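PDB 3D9W: putative acetyltransferase from Nocardia farcinica, which probably transfers acetyl groups from acetyl-coenzyme A to arylamine substrates, the activity expected of an arylamine N-acetyltransferase. Local coordinates for residues R221-R226 with H232-G237; P33-L38 with D129-M134; G102-V107 with I201-G206; A56-P61 with D277-G282; A14-D19 with A86-A91. All coordinates share one frame; numbering follows the deposited sequence.

Contact 1. Residues R221-R226 with H232-G237; sequences RPFLQR and HHVLDG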
# COMPACT_ATOMS: atom_id res chain seq x y z
N ARG A 221 -6.81 -9.11 13.91
CA ARG A 221 -7.32 -10.09 12.95
C ARG A 221 -6.81 -9.91 11.51
O ARG A 221 -6.21 -8.88 11.16
CB ARG A 221 -8.84 -10.07 12.90
CG ARG A 221 -9.44 -8.76 12.41
CD ARG A 221 -10.07 -8.05 13.57
NE ARG A 221 -10.91 -6.94 13.15
CZ ARG A 221 -11.73 -6.29 13.98
NH1 ARG A 221 -11.81 -6.67 15.27
NH2 ARG A 221 -12.46 -5.27 13.53
N PRO A 222 -7.04 -10.92 10.67
CA PRO A 222 -6.62 -10.88 9.28
C PRO A 222 -7.23 -9.69 8.56
O PRO A 222 -8.39 -9.35 8.78
CB PRO A 222 -7.15 -12.20 8.74
CG PRO A 222 -6.96 -13.09 9.87
CD PRO A 222 -7.50 -12.27 11.02
N PHE A 223 -6.43 -9.06 7.70
CA PHE A 223 -6.90 -7.94 6.91
C PHE A 223 -6.19 -8.03 5.55
O PHE A 223 -5.02 -7.68 5.42
CB PHE A 223 -6.58 -6.61 7.58
CG PHE A 223 -7.23 -5.44 6.91
CD1 PHE A 223 -8.60 -5.26 6.97
CD2 PHE A 223 -6.47 -4.56 6.16
CE1 PHE A 223 -9.21 -4.22 6.29
CE2 PHE A 223 -7.06 -3.52 5.47
CZ PHE A 223 -8.44 -3.35 5.53
N LEU A 224 -6.92 -8.51 4.55
CA LEU A 224 -6.35 -8.69 3.22
C LEU A 224 -7.06 -7.89 2.13
O LEU A 224 -8.29 -7.76 2.12
CB LEU A 224 -6.39 -10.17 2.84
CG LEU A 224 -6.02 -11.18 3.93
CD1 LEU A 224 -6.20 -12.59 3.40
CD2 LEU A 224 -4.59 -10.94 4.37
N GLN A 225 -6.28 -7.36 1.20
CA GLN A 225 -6.85 -6.64 0.09
C GLN A 225 -6.14 -7.16 -1.15
O GLN A 225 -5.00 -7.60 -1.08
CB GLN A 225 -6.61 -5.14 0.22
CG GLN A 225 -7.17 -4.52 1.45
CD GLN A 225 -6.93 -3.03 1.47
OE1 GLN A 225 -7.58 -2.28 0.73
NE2 GLN A 225 -5.99 -2.59 2.29
N ARG A 226 -6.85 -7.14 -2.27
CA ARG A 226 -6.29 -7.56 -3.54
C ARG A 226 -6.87 -6.51 -4.46
O ARG A 226 -8.08 -6.28 -4.46
CB ARG A 226 -6.77 -8.96 -3.93
CG ARG A 226 -6.10 -9.48 -5.19
CD ARG A 226 -4.61 -9.61 -5.00
NE ARG A 226 -3.98 -10.25 -6.14
CZ ARG A 226 -3.54 -9.62 -7.22
NH1 ARG A 226 -3.65 -8.31 -7.32
NH2 ARG A 226 -3.02 -10.31 -8.22
N HIS A 232 -11.99 -4.46 -6.41
CA HIS A 232 -11.18 -4.45 -5.20
C HIS A 232 -11.74 -5.46 -4.21
O HIS A 232 -12.90 -5.37 -3.81
CB HIS A 232 -11.22 -3.03 -4.61
CG HIS A 232 -10.48 -2.87 -3.32
ND1 HIS A 232 -10.89 -1.99 -2.34
CD2 HIS A 232 -9.34 -3.45 -2.86
CE1 HIS A 232 -10.03 -2.03 -1.33
NE2 HIS A 232 -9.08 -2.91 -1.62
N HIS A 233 -10.92 -6.43 -3.83
CA HIS A 233 -11.35 -7.44 -2.87
C HIS A 233 -10.79 -7.05 -1.51
O HIS A 233 -9.69 -6.53 -1.42
CB HIS A 233 -10.80 -8.82 -3.23
CG HIS A 233 -11.36 -9.40 -4.49
ND1 HIS A 233 -12.69 -9.70 -4.65
CD2 HIS A 233 -10.75 -9.76 -5.64
CE1 HIS A 233 -12.88 -10.22 -5.84
NE2 HIS A 233 -11.72 -10.27 -6.47
N VAL A 234 -11.55 -7.33 -0.46
CA VAL A 234 -11.11 -7.04 0.90
C VAL A 234 -11.60 -8.10 1.89
O VAL A 234 -12.77 -8.47 1.88
CB VAL A 234 -11.62 -5.66 1.39
CG1 VAL A 234 -11.24 -5.46 2.86
CG2 VAL A 234 -11.04 -4.56 0.55
N LEU A 235 -10.69 -8.58 2.72
CA LEU A 235 -11.04 -9.54 3.77
C LEU A 235 -10.79 -8.85 5.11
O LEU A 235 -9.65 -8.57 5.46
CB LEU A 235 -10.20 -10.81 3.69
CG LEU A 235 -10.57 -11.77 4.83
CD1 LEU A 235 -12.05 -12.12 4.77
CD2 LEU A 235 -9.74 -13.02 4.74
N ASP A 236 -11.86 -8.57 5.84
CA ASP A 236 -11.78 -7.90 7.13
C ASP A 236 -12.36 -8.83 8.19
O ASP A 236 -13.52 -8.69 8.62
CB ASP A 236 -12.57 -6.58 7.06
CG ASP A 236 -12.40 -5.72 8.31
OD1 ASP A 236 -11.34 -5.80 8.97
OD2 ASP A 236 -13.34 -4.95 8.61
N GLY A 237 -11.53 -9.78 8.62
CA GLY A 237 -11.95 -10.76 9.60
C GLY A 237 -12.60 -11.88 8.82
O GLY A 237 -11.94 -12.59 8.07
O HOH W 1 -11.84 -3.48 10.64

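Contact 2. Residues P33-L38 with D129-M134; sequences PTLATL and DDRVWM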
# COMPACT_ATOMS: atom_id res chain seq x y z
N PRO A 33 13.53 6.63 -16.33
CA PRO A 33 12.73 7.44 -15.41
C PRO A 33 11.76 8.41 -16.08
O PRO A 33 11.80 9.62 -15.82
CB PRO A 33 13.78 8.17 -14.59
CG PRO A 33 14.88 8.36 -15.58
CD PRO A 33 14.95 7.02 -16.26
N THR A 34 10.88 7.88 -16.93
CA THR A 34 9.89 8.69 -17.64
C THR A 34 8.52 8.54 -16.99
O THR A 34 8.22 7.50 -16.39
CB THR A 34 9.81 8.28 -19.14
OG1 THR A 34 9.34 6.93 -19.26
CG2 THR A 34 11.19 8.41 -19.80
N LEU A 35 7.69 9.58 -17.11
CA LEU A 35 6.35 9.54 -16.53
C LEU A 35 5.60 8.32 -17.07
O LEU A 35 4.74 7.76 -16.37
CB LEU A 35 5.56 10.82 -16.87
CG LEU A 35 4.08 10.87 -16.42
CD1 LEU A 35 3.99 10.73 -14.91
CD2 LEU A 35 3.45 12.16 -16.86
N ALA A 36 5.91 7.92 -18.30
CA ALA A 36 5.27 6.77 -18.92
C ALA A 36 5.58 5.51 -18.13
O ALA A 36 4.71 4.67 -17.90
CB ALA A 36 5.72 6.62 -20.35
N THR A 37 6.83 5.39 -17.70
CA THR A 37 7.27 4.25 -16.91
C THR A 37 6.62 4.28 -15.53
O THR A 37 6.10 3.27 -15.05
CB THR A 37 8.80 4.25 -16.77
OG1 THR A 37 9.38 3.73 -17.97
CG2 THR A 37 9.24 3.40 -15.57
N LEU A 38 6.66 5.44 -14.88
CA LEU A 38 6.08 5.57 -13.55
C LEU A 38 4.61 5.20 -13.55
O LEU A 38 4.13 4.54 -12.64
CB LEU A 38 6.23 7.00 -13.02
CG LEU A 38 5.84 7.22 -11.56
CD1 LEU A 38 6.74 6.41 -10.64
CD2 LEU A 38 5.97 8.69 -11.24
N ASP A 129 9.97 16.40 -16.67
CA ASP A 129 9.67 17.75 -16.20
C ASP A 129 9.76 17.85 -14.69
O ASP A 129 10.20 16.92 -14.02
CB ASP A 129 8.28 18.15 -16.68
CG ASP A 129 7.19 17.25 -16.12
OD1 ASP A 129 7.06 17.22 -14.87
OD2 ASP A 129 6.49 16.58 -16.92
N ASP A 130 9.30 18.98 -14.15
CA ASP A 130 9.38 19.22 -12.72
C ASP A 130 8.13 18.86 -11.93
O ASP A 130 8.05 19.18 -10.74
CB ASP A 130 9.71 20.70 -12.48
CG ASP A 130 10.53 21.32 -13.61
OD1 ASP A 130 11.55 21.99 -13.31
OD2 ASP A 130 10.14 21.17 -14.81
N ARG A 131 7.17 18.20 -12.55
CA ARG A 131 5.95 17.83 -11.85
C ARG A 131 6.25 16.83 -10.77
O ARG A 131 7.11 15.99 -10.92
CB ARG A 131 4.92 17.27 -12.81
CG ARG A 131 4.29 18.34 -13.67
CD ARG A 131 4.16 17.84 -15.07
NE ARG A 131 2.86 17.26 -15.36
CZ ARG A 131 2.68 16.37 -16.32
NH1 ARG A 131 3.73 15.98 -17.04
NH2 ARG A 131 1.46 15.90 -16.59
N VAL A 132 5.52 16.93 -9.67
CA VAL A 132 5.69 16.04 -8.53
C VAL A 132 4.60 14.98 -8.51
O VAL A 132 3.41 15.30 -8.57
CB VAL A 132 5.63 16.83 -7.22
CG1 VAL A 132 5.72 15.91 -6.03
CG2 VAL A 132 6.74 17.86 -7.20
N TRP A 133 4.99 13.72 -8.44
CA TRP A 133 4.01 12.65 -8.41
C TRP A 133 3.97 11.87 -7.11
O TRP A 133 5.01 11.52 -6.54
CB TRP A 133 4.24 11.69 -9.58
CG TRP A 133 4.18 12.41 -10.87
CD1 TRP A 133 5.22 13.00 -11.53
CD2 TRP A 133 3.00 12.71 -11.62
NE1 TRP A 133 4.75 13.65 -12.65
CE2 TRP A 133 3.40 13.48 -12.73
CE3 TRP A 133 1.65 12.40 -11.45
CZ2 TRP A 133 2.49 13.95 -13.68
CZ3 TRP A 133 0.74 12.86 -12.39
CH2 TRP A 133 1.17 13.63 -13.49
N MET A 134 2.75 11.63 -6.63
CA MET A 134 2.54 10.89 -5.39
C MET A 134 2.25 9.45 -5.75
O MET A 134 1.31 9.17 -6.49
CB MET A 134 1.36 11.47 -4.62
CG MET A 134 1.60 12.86 -4.10
SD MET A 134 3.02 12.86 -3.02
CE MET A 134 2.45 11.69 -1.77

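Contact 3. Residues G102-V107 with I201-G206; sequences GHTGRV and IDFEVG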
# COMPACT_ATOMS: atom_id res chain seq x y z
N GLY A 102 10.40 10.42 0.62
CA GLY A 102 9.22 9.91 1.29
C GLY A 102 8.37 10.83 2.12
O GLY A 102 8.81 11.89 2.55
N HIS A 103 7.13 10.41 2.34
CA HIS A 103 6.16 11.13 3.15
C HIS A 103 5.36 10.11 3.96
O HIS A 103 5.37 8.91 3.67
CB HIS A 103 5.18 11.93 2.28
CG HIS A 103 5.80 13.06 1.52
ND1 HIS A 103 6.87 13.79 2.00
CD2 HIS A 103 5.46 13.63 0.34
CE1 HIS A 103 7.15 14.77 1.15
NE2 HIS A 103 6.31 14.69 0.14
N THR A 104 4.66 10.59 4.98
CA THR A 104 3.85 9.73 5.82
C THR A 104 2.49 10.37 6.00
O THR A 104 2.38 11.58 6.21
CB THR A 104 4.47 9.52 7.20
OG1 THR A 104 5.62 8.69 7.09
CG2 THR A 104 3.47 8.85 8.12
N GLY A 105 1.46 9.56 5.91
CA GLY A 105 0.12 10.08 6.07
C GLY A 105 -0.61 9.44 7.22
O GLY A 105 -0.16 8.43 7.78
N ARG A 106 -1.74 10.04 7.57
CA ARG A 106 -2.60 9.55 8.64
C ARG A 106 -3.89 9.08 7.99
O ARG A 106 -4.62 9.88 7.41
CB ARG A 106 -2.94 10.66 9.63
CG ARG A 106 -1.79 11.39 10.25
CD ARG A 106 -2.32 12.49 11.14
NE ARG A 106 -1.30 13.42 11.61
CZ ARG A 106 -0.37 13.13 12.52
NH1 ARG A 106 -0.32 11.92 13.07
NH2 ARG A 106 0.49 14.05 12.89
N VAL A 107 -4.16 7.79 8.06
CA VAL A 107 -5.38 7.29 7.48
C VAL A 107 -6.52 7.76 8.37
O VAL A 107 -6.39 7.82 9.59
CB VAL A 107 -5.40 5.78 7.39
CG1 VAL A 107 -6.66 5.33 6.69
CG2 VAL A 107 -4.17 5.29 6.65
N ILE A 201 14.43 4.98 8.05
CA ILE A 201 14.45 4.89 9.51
C ILE A 201 13.08 5.27 10.07
O ILE A 201 12.61 4.67 11.04
CB ILE A 201 15.49 5.84 10.13
CG1 ILE A 201 16.76 5.92 9.25
CG2 ILE A 201 15.85 5.34 11.53
CD1 ILE A 201 17.72 4.70 9.32
N ASP A 202 12.44 6.26 9.45
CA ASP A 202 11.12 6.71 9.87
C ASP A 202 10.10 5.62 9.59
O ASP A 202 9.13 5.47 10.33
CB ASP A 202 10.72 7.97 9.10
CG ASP A 202 11.80 9.02 9.12
OD1 ASP A 202 12.24 9.38 10.24
OD2 ASP A 202 12.20 9.49 8.04
N PHE A 203 10.31 4.86 8.52
CA PHE A 203 9.41 3.77 8.17
C PHE A 203 9.56 2.62 9.16
O PHE A 203 8.58 1.96 9.49
CB PHE A 203 9.69 3.25 6.77
CG PHE A 203 9.13 4.12 5.68
CD1 PHE A 203 8.57 5.36 5.98
CD2 PHE A 203 9.16 3.70 4.36
CE1 PHE A 203 8.06 6.18 4.97
CE2 PHE A 203 8.65 4.51 3.34
CZ PHE A 203 8.09 5.75 3.65
N GLU A 204 10.78 2.39 9.64
CA GLU A 204 10.99 1.31 10.59
C GLU A 204 10.23 1.58 11.89
O GLU A 204 9.68 0.66 12.49
CB GLU A 204 12.48 1.11 10.88
CG GLU A 204 12.80 -0.33 11.29
CD GLU A 204 14.00 -0.44 12.22
OE1 GLU A 204 15.04 0.21 11.96
OE2 GLU A 204 13.92 -1.20 13.22
N VAL A 205 10.22 2.84 12.32
CA VAL A 205 9.50 3.20 13.53
C VAL A 205 8.02 2.93 13.28
O VAL A 205 7.36 2.21 14.02
CB VAL A 205 9.68 4.70 13.87
CG1 VAL A 205 8.80 5.09 15.06
CG2 VAL A 205 11.14 4.99 14.18
N GLY A 206 7.52 3.54 12.21
CA GLY A 206 6.13 3.38 11.85
C GLY A 206 5.77 1.92 11.71
O GLY A 206 4.70 1.49 12.14
O HOH W 2 6.33 6.32 8.81

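Contact 4. Residues A56-P61 with D277-G282; sequences AVLGRP and DALTTG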
# COMPACT_ATOMS: atom_id res chain seq x y z
N ALA A 56 2.02 -10.38 11.19
CA ALA A 56 1.66 -9.72 12.44
C ALA A 56 0.58 -10.50 13.20
O ALA A 56 0.61 -10.59 14.43
CB ALA A 56 1.18 -8.30 12.15
N VAL A 57 -0.37 -11.07 12.48
CA VAL A 57 -1.44 -11.83 13.11
C VAL A 57 -0.92 -13.16 13.62
O VAL A 57 -1.49 -13.74 14.54
CB VAL A 57 -2.58 -12.11 12.15
CG1 VAL A 57 -3.76 -12.67 12.93
CG2 VAL A 57 -2.96 -10.84 11.40
N LEU A 58 0.14 -13.66 13.01
CA LEU A 58 0.70 -14.93 13.43
C LEU A 58 1.71 -14.73 14.56
O LEU A 58 2.38 -15.68 14.97
CB LEU A 58 1.35 -15.63 12.24
CG LEU A 58 0.35 -15.96 11.13
CD1 LEU A 58 1.05 -16.58 9.93
CD2 LEU A 58 -0.68 -16.91 11.69
N GLY A 59 1.80 -13.50 15.06
CA GLY A 59 2.72 -13.20 16.14
C GLY A 59 4.16 -13.02 15.71
O GLY A 59 5.06 -12.86 16.54
N ARG A 60 4.38 -13.05 14.40
CA ARG A 60 5.72 -12.91 13.87
C ARG A 60 6.03 -11.46 13.49
O ARG A 60 5.14 -10.63 13.31
CB ARG A 60 5.90 -13.85 12.68
CG ARG A 60 5.62 -15.30 13.02
CD ARG A 60 6.13 -16.27 11.98
NE ARG A 60 5.34 -16.30 10.75
CZ ARG A 60 4.49 -17.27 10.43
NH1 ARG A 60 4.30 -18.30 11.25
NH2 ARG A 60 3.84 -17.23 9.27
N PRO A 61 7.33 -11.13 13.40
CA PRO A 61 7.81 -9.80 13.04
C PRO A 61 7.72 -9.50 11.55
O PRO A 61 7.70 -10.41 10.72
CB PRO A 61 9.26 -9.83 13.52
CG PRO A 61 9.65 -11.24 13.20
CD PRO A 61 8.46 -12.03 13.71
N ASP A 277 -3.91 -23.48 9.69
CA ASP A 277 -4.43 -24.08 10.90
C ASP A 277 -4.47 -22.99 11.99
O ASP A 277 -5.52 -22.74 12.59
CB ASP A 277 -3.52 -25.24 11.34
CG ASP A 277 -4.12 -26.61 11.02
OD1 ASP A 277 -4.55 -26.83 9.87
OD2 ASP A 277 -4.15 -27.46 11.94
N ALA A 278 -3.33 -22.34 12.21
CA ALA A 278 -3.22 -21.27 13.20
C ALA A 278 -4.22 -20.16 12.92
O ALA A 278 -4.85 -19.63 13.83
CB ALA A 278 -1.80 -20.70 13.20
N LEU A 279 -4.36 -19.81 11.64
CA LEU A 279 -5.28 -18.78 11.20
C LEU A 279 -6.70 -19.23 11.51
O LEU A 279 -7.47 -18.55 12.20
CB LEU A 279 -5.13 -18.58 9.69
CG LEU A 279 -5.10 -17.16 9.14
CD1 LEU A 279 -6.36 -16.42 9.51
CD2 LEU A 279 -3.87 -16.46 9.69
N THR A 280 -7.03 -20.41 10.97
CA THR A 280 -8.33 -21.05 11.10
C THR A 280 -8.86 -21.19 12.52
O THR A 280 -10.06 -21.36 12.71
CB THR A 280 -8.26 -22.46 10.47
OG1 THR A 280 -8.32 -22.34 9.05
CG2 THR A 280 -9.40 -23.35 10.96
N THR A 281 -7.98 -21.10 13.51
CA THR A 281 -8.41 -21.28 14.89
C THR A 281 -7.89 -20.21 15.82
O THR A 281 -7.92 -20.38 17.03
CB THR A 281 -7.91 -22.62 15.42
OG1 THR A 281 -6.53 -22.49 15.76
CG2 THR A 281 -8.03 -23.70 14.33
N GLY A 282 -7.41 -19.11 15.25
CA GLY A 282 -6.86 -18.03 16.06
C GLY A 282 -7.84 -17.43 17.05
O GLY A 282 -9.03 -17.29 16.76

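Contact 5. Residues A14-D19 with A86-A91; sequences AELDLD and AGLFAA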
# COMPACT_ATOMS: atom_id res chain seq x y z
N ALA A 14 20.35 -0.74 -4.84
CA ALA A 14 21.35 -1.73 -5.23
C ALA A 14 20.91 -3.14 -4.86
O ALA A 14 20.85 -4.02 -5.72
CB ALA A 14 22.67 -1.41 -4.57
N GLU A 15 20.60 -3.35 -3.59
CA GLU A 15 20.19 -4.66 -3.08
C GLU A 15 18.96 -5.27 -3.73
O GLU A 15 18.57 -6.37 -3.34
CB GLU A 15 19.94 -4.57 -1.58
CG GLU A 15 21.06 -3.91 -0.80
CD GLU A 15 20.68 -3.70 0.64
OE1 GLU A 15 20.50 -4.71 1.37
OE2 GLU A 15 20.54 -2.53 1.05
N LEU A 16 18.36 -4.58 -4.69
CA LEU A 16 17.15 -5.07 -5.36
C LEU A 16 17.44 -5.86 -6.63
O LEU A 16 18.29 -5.49 -7.44
CB LEU A 16 16.23 -3.90 -5.73
CG LEU A 16 14.97 -4.19 -6.55
CD1 LEU A 16 13.88 -4.75 -5.65
CD2 LEU A 16 14.49 -2.92 -7.22
N ASP A 17 16.73 -6.97 -6.82
CA ASP A 17 16.89 -7.74 -8.03
C ASP A 17 15.87 -7.11 -8.96
O ASP A 17 14.72 -7.55 -9.03
CB ASP A 17 16.55 -9.21 -7.81
CG ASP A 17 16.76 -10.05 -9.06
OD1 ASP A 17 16.54 -9.53 -10.19
OD2 ASP A 17 17.13 -11.23 -8.92
N LEU A 18 16.30 -6.07 -9.67
CA LEU A 18 15.40 -5.35 -10.55
C LEU A 18 14.62 -6.25 -11.50
O LEU A 18 13.40 -6.08 -11.69
CB LEU A 18 16.17 -4.32 -11.37
CG LEU A 18 15.25 -3.34 -12.12
CD1 LEU A 18 14.50 -2.45 -11.12
CD2 LEU A 18 16.08 -2.49 -13.05
N ASP A 19 15.29 -7.22 -12.08
CA ASP A 19 14.64 -8.11 -13.03
C ASP A 19 13.64 -9.08 -12.41
O ASP A 19 12.59 -9.35 -12.99
CB ASP A 19 15.71 -8.82 -13.84
CG ASP A 19 16.67 -7.82 -14.49
OD1 ASP A 19 16.27 -7.17 -15.49
OD2 ASP A 19 17.81 -7.67 -13.98
N ALA A 86 5.76 -0.08 -0.06
CA ALA A 86 6.46 1.15 -0.44
C ALA A 86 7.97 0.97 -0.44
O ALA A 86 8.66 1.50 -1.31
CB ALA A 86 6.06 2.28 0.50
N GLY A 87 8.47 0.21 0.53
CA GLY A 87 9.90 -0.03 0.63
C GLY A 87 10.49 -0.70 -0.60
O GLY A 87 11.59 -0.37 -1.05
N LEU A 88 9.73 -1.64 -1.14
CA LEU A 88 10.16 -2.36 -2.32
C LEU A 88 10.04 -1.46 -3.54
O LEU A 88 10.95 -1.39 -4.37
CB LEU A 88 9.31 -3.62 -2.51
CG LEU A 88 9.74 -4.59 -3.59
CD1 LEU A 88 11.14 -5.09 -3.27
CD2 LEU A 88 8.75 -5.74 -3.67
N PHE A 89 8.90 -0.77 -3.64
CA PHE A 89 8.65 0.13 -4.76
C PHE A 89 9.68 1.25 -4.82
O PHE A 89 10.11 1.64 -5.90
CB PHE A 89 7.24 0.73 -4.65
CG PHE A 89 6.74 1.33 -5.93
CD1 PHE A 89 6.42 0.52 -7.01
CD2 PHE A 89 6.62 2.70 -6.06
CE1 PHE A 89 5.97 1.07 -8.21
CE2 PHE A 89 6.18 3.25 -7.26
CZ PHE A 89 5.85 2.44 -8.33
N ALA A 90 10.09 1.75 -3.67
CA ALA A 90 11.09 2.82 -3.64
C ALA A 90 12.42 2.35 -4.23
O ALA A 90 13.05 3.05 -5.03
CB ALA A 90 11.28 3.32 -2.21
N ALA A 91 12.84 1.15 -3.84
CA ALA A 91 14.09 0.57 -4.34
C ALA A 91 14.08 0.52 -5.86
O ALA A 91 15.03 0.94 -6.51
CB ALA A 91 14.27 -0.82 -3.77

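Contact 1. Residues R221-R226 with H232-G237
Gln225 and His232 meet across this antiparallel hairpin through a hydrogen bond between their side chains. His232 NE2 donates to Gln225 OE1 over 2.9 Å; the oxygen lies close to the imidazole plane and offers a lone pair in its own amide plane. The N-H···O angle is a bent 132°, and ring and amide are inclined at 53°. Histidine reaches its partner with CG trans to the backbone N (chi1 177°), which carries the ring over toward the opposite strand. Val234 lies on the same face: its CG2 sits over one side of the His232 ring and runs alongside Gln225, 4.0 Å from Gln225 CG. The amide's other end, Gln225 NE2, is held by Phe139 O.

Further along that face, Phe223 turns a ring edge to Asp236, with Phe223 CD1 3.4 Å from Asp236 OD1 and the ring nearly perpendicular to the carboxylate. Asp236 OD1 also accepts from a water that is weakly linked to Arg221 NH2.

The reverse face is apolar at Leu224 and Leu235, which point the same way with Leu224 CD1 3.8 Å from Leu235 CD2. Reciprocal backbone bonds join Leu224 with Leu235 and Arg226 with His233, while Gly237 N reaches Pro222 O at 3.2 Å.

Strand 223-227 is an outermost strand of the four-stranded sheet, and strand 239-243 flanks the hairpin beyond 232-236. Helix 259-265 packs against the two leucines, and Arg226 extends away to Asp268 and Thr47.

Contact 2. Residues P33-L38 with D129-M134
Helix-on-sheet packing brings Leu35 and Leu38 of helix 35-48 against Trp133 of strand 132-135. Leu35 has CG anti to the backbone N (chi1 175°) and crosses Trp133 at about a right angle, which puts Leu35 CD1 over the ring face in a CH-pi contact, 3.8 Å from the centroid of the five-membered ring and 22° off its normal. The second methyl, Leu35 CD2, stands 3.8 Å from Trp133 CZ2 and at the same distance from Arg131 NH1. One turn on, Leu38 CD2 comes obliquely to Trp133 CB at 3.8 Å.

The turn leading into the strand also frames the indole. Trp133 CZ2 lies over the centre of one face of the Arg131 guanidinium, whose CZ is at the indole edge. A salt bridge from Arg131 NH1 to Asp129 OD2 (2.8 Å), with OD2 in the guanidinium plane but the carboxylate tilted and met on its syn side, limits rotation of that group. Asp129 OD1 closes an Asx turn by accepting from Arg131 N.

Thr34 N-caps the helix, its OG1 taking a weak bond from Thr37 N. Leu38 also touches Val124, so helix 35-48 packs on strands 132-135 and 117-125 of the eight-stranded antiparallel sheet.

Contact 3. Residues G102-V107 with I201-G206
Phe203 points the edge of its ring at the strand, where it meets the carbonyl of His103 and the hydroxyl of Thr104. One carbon does most of the touching: Phe203 CE1 is 4.0 Å from His103 O and 4.1 Å from Thr104 OG1, both oxygens lying near the ring plane. The phenyl group and the threonine side chain run antiparallel to one another, passing alongside. With CG trans to the carbonyl carbon (chi1 -78°), Phe203 is directed along the helix flank and its far end swings in to the strand. Thr104 uses the corresponding rotamer (chi1 -71°), which brings OG1, with CB aimed at the helix, to the ring edge.

This is a helix lying over a broad antiparallel sheet: strand 99-107 runs between strands 117-125 and 188-193, and helix 200-212 crosses on the side to which Thr104 points, whereas the His103 side chain leaves on the other. The ring of Phe203 has further aromatic company, meeting Tyr83 edge to face and Trp11 with their planes inclined, and it touches Ala120 of the neighbouring strand.

Polar links run beside the ring. A water donates to Thr104 OG1 at 3.0 Å and to Asp202 O at 3.3 Å, bridging the threonine hydroxyl and the helix backbone. Thr104 OG1 is also hydrogen-bonded to Gln198 OE1, a residue just ahead of the helix, while His103 ND1 bonds to Ala196 O.

Contact 4. Residues A56-P61 with D277-G282
A Schellman motif ends helix 54-57, and the residue leaving that helix, Leu58, meets Ala278 and Leu279 in the last turn of helix 273-280. The glycine of the motif, Gly59, has a positive phi of 79°; Gly59 N bonds to Ala56 O and Arg60 N reaches back to Glu55 O.

One methyl carries the contact. Leu58 CD2 lies 3.8 Å from Leu279 CD2 and 4.2 Å from Ala278 CB, so it sits against two successive residues of the second helix. The two leucine side chains cross at about a right angle, meeting methyl to methyl. Chi1 of -63° sets Leu58 CG beside the backbone N; the extended branch ends in CD1, and the other branch, CD2, faces the helix.

Behind the leucine, Leu58 CB lies over the centre of the Arg60 guanidinium at 4.0 Å from its plane. That group is paired with carboxylates of both helices, its NE with Glu55 and its NH2 with Asp275, so ionic ties flank the apolar patch.

The contact joins two helix C-termini, one early and one late in the chain. After helix 273-280 a turn lets Trp284 NE1 bond to Leu279 O, and Pro222, just ahead of edge strand 223-227, packs on Leu279.

Contact 5. Residues A14-D19 with A86-A91
Leu16 and Ala91 bring the backbones together, their CA atoms 6.5 Å apart where the loop ahead of helix 18-25 passes helix 82-95. The loop turns sharply here: Asp17 is the centre of an inverse gamma turn and, as N-cap, its OD1 accepts from Ala20 N.

Leu16 is directed toward the helix. With CG trans to the backbone N (chi1 175°), its two methyls divide between two helix residues. Leu16 CD1 meets Leu88 CD1 at 3.6 Å, the side chains crossing at about a right angle. The other branch goes to Ala91, with Leu16 CD2 3.7 Å from the backbone carbon Ala91 C and 4.0 Å from Ala91 CB. The small alanine leaves the helix backbone close enough to be touched, and Leu88, a turn earlier, rises to meet the other methyl.

Helix 66-73 closes the same patch: Leu66 touches both Leu88 and Ala91, and Gln70 binds the loop backbone twice, through Glu15 O and Asp17 N.

The chemistry is therefore divided. Leu16 supplies a buried apolar plug, held by dispersion and exclusion of water, which carries little directional constraint; Gln70 adds directional bonds, while the Asp17 cap fixes the start of helix 18-25.

In the fold
Contacts 2 and 3 reach the same eight-stranded sheet and touch each other, Met134 CE lying 4.2 Å from His103 CD2. Contact 5 stays beside them among the N-terminal helices, its nearest atoms about 4 Å from contact 3 and about 5 Å from contact 2. Contacts 1 and 4 form a second group, centres 15 Å apart, in which Pro222 CG packs on Leu279 CD1 at 3.4 Å; helix 200-212 of contact 3 is followed in the chain, after a loop, by the strand of contact 1. Arylamine N-acetyltransferases use a Cys-His-Asp triad whose cysteine begins a helix; helix 82-95 of contact 5 is probably that helix, which would put the site near its start and contact 3.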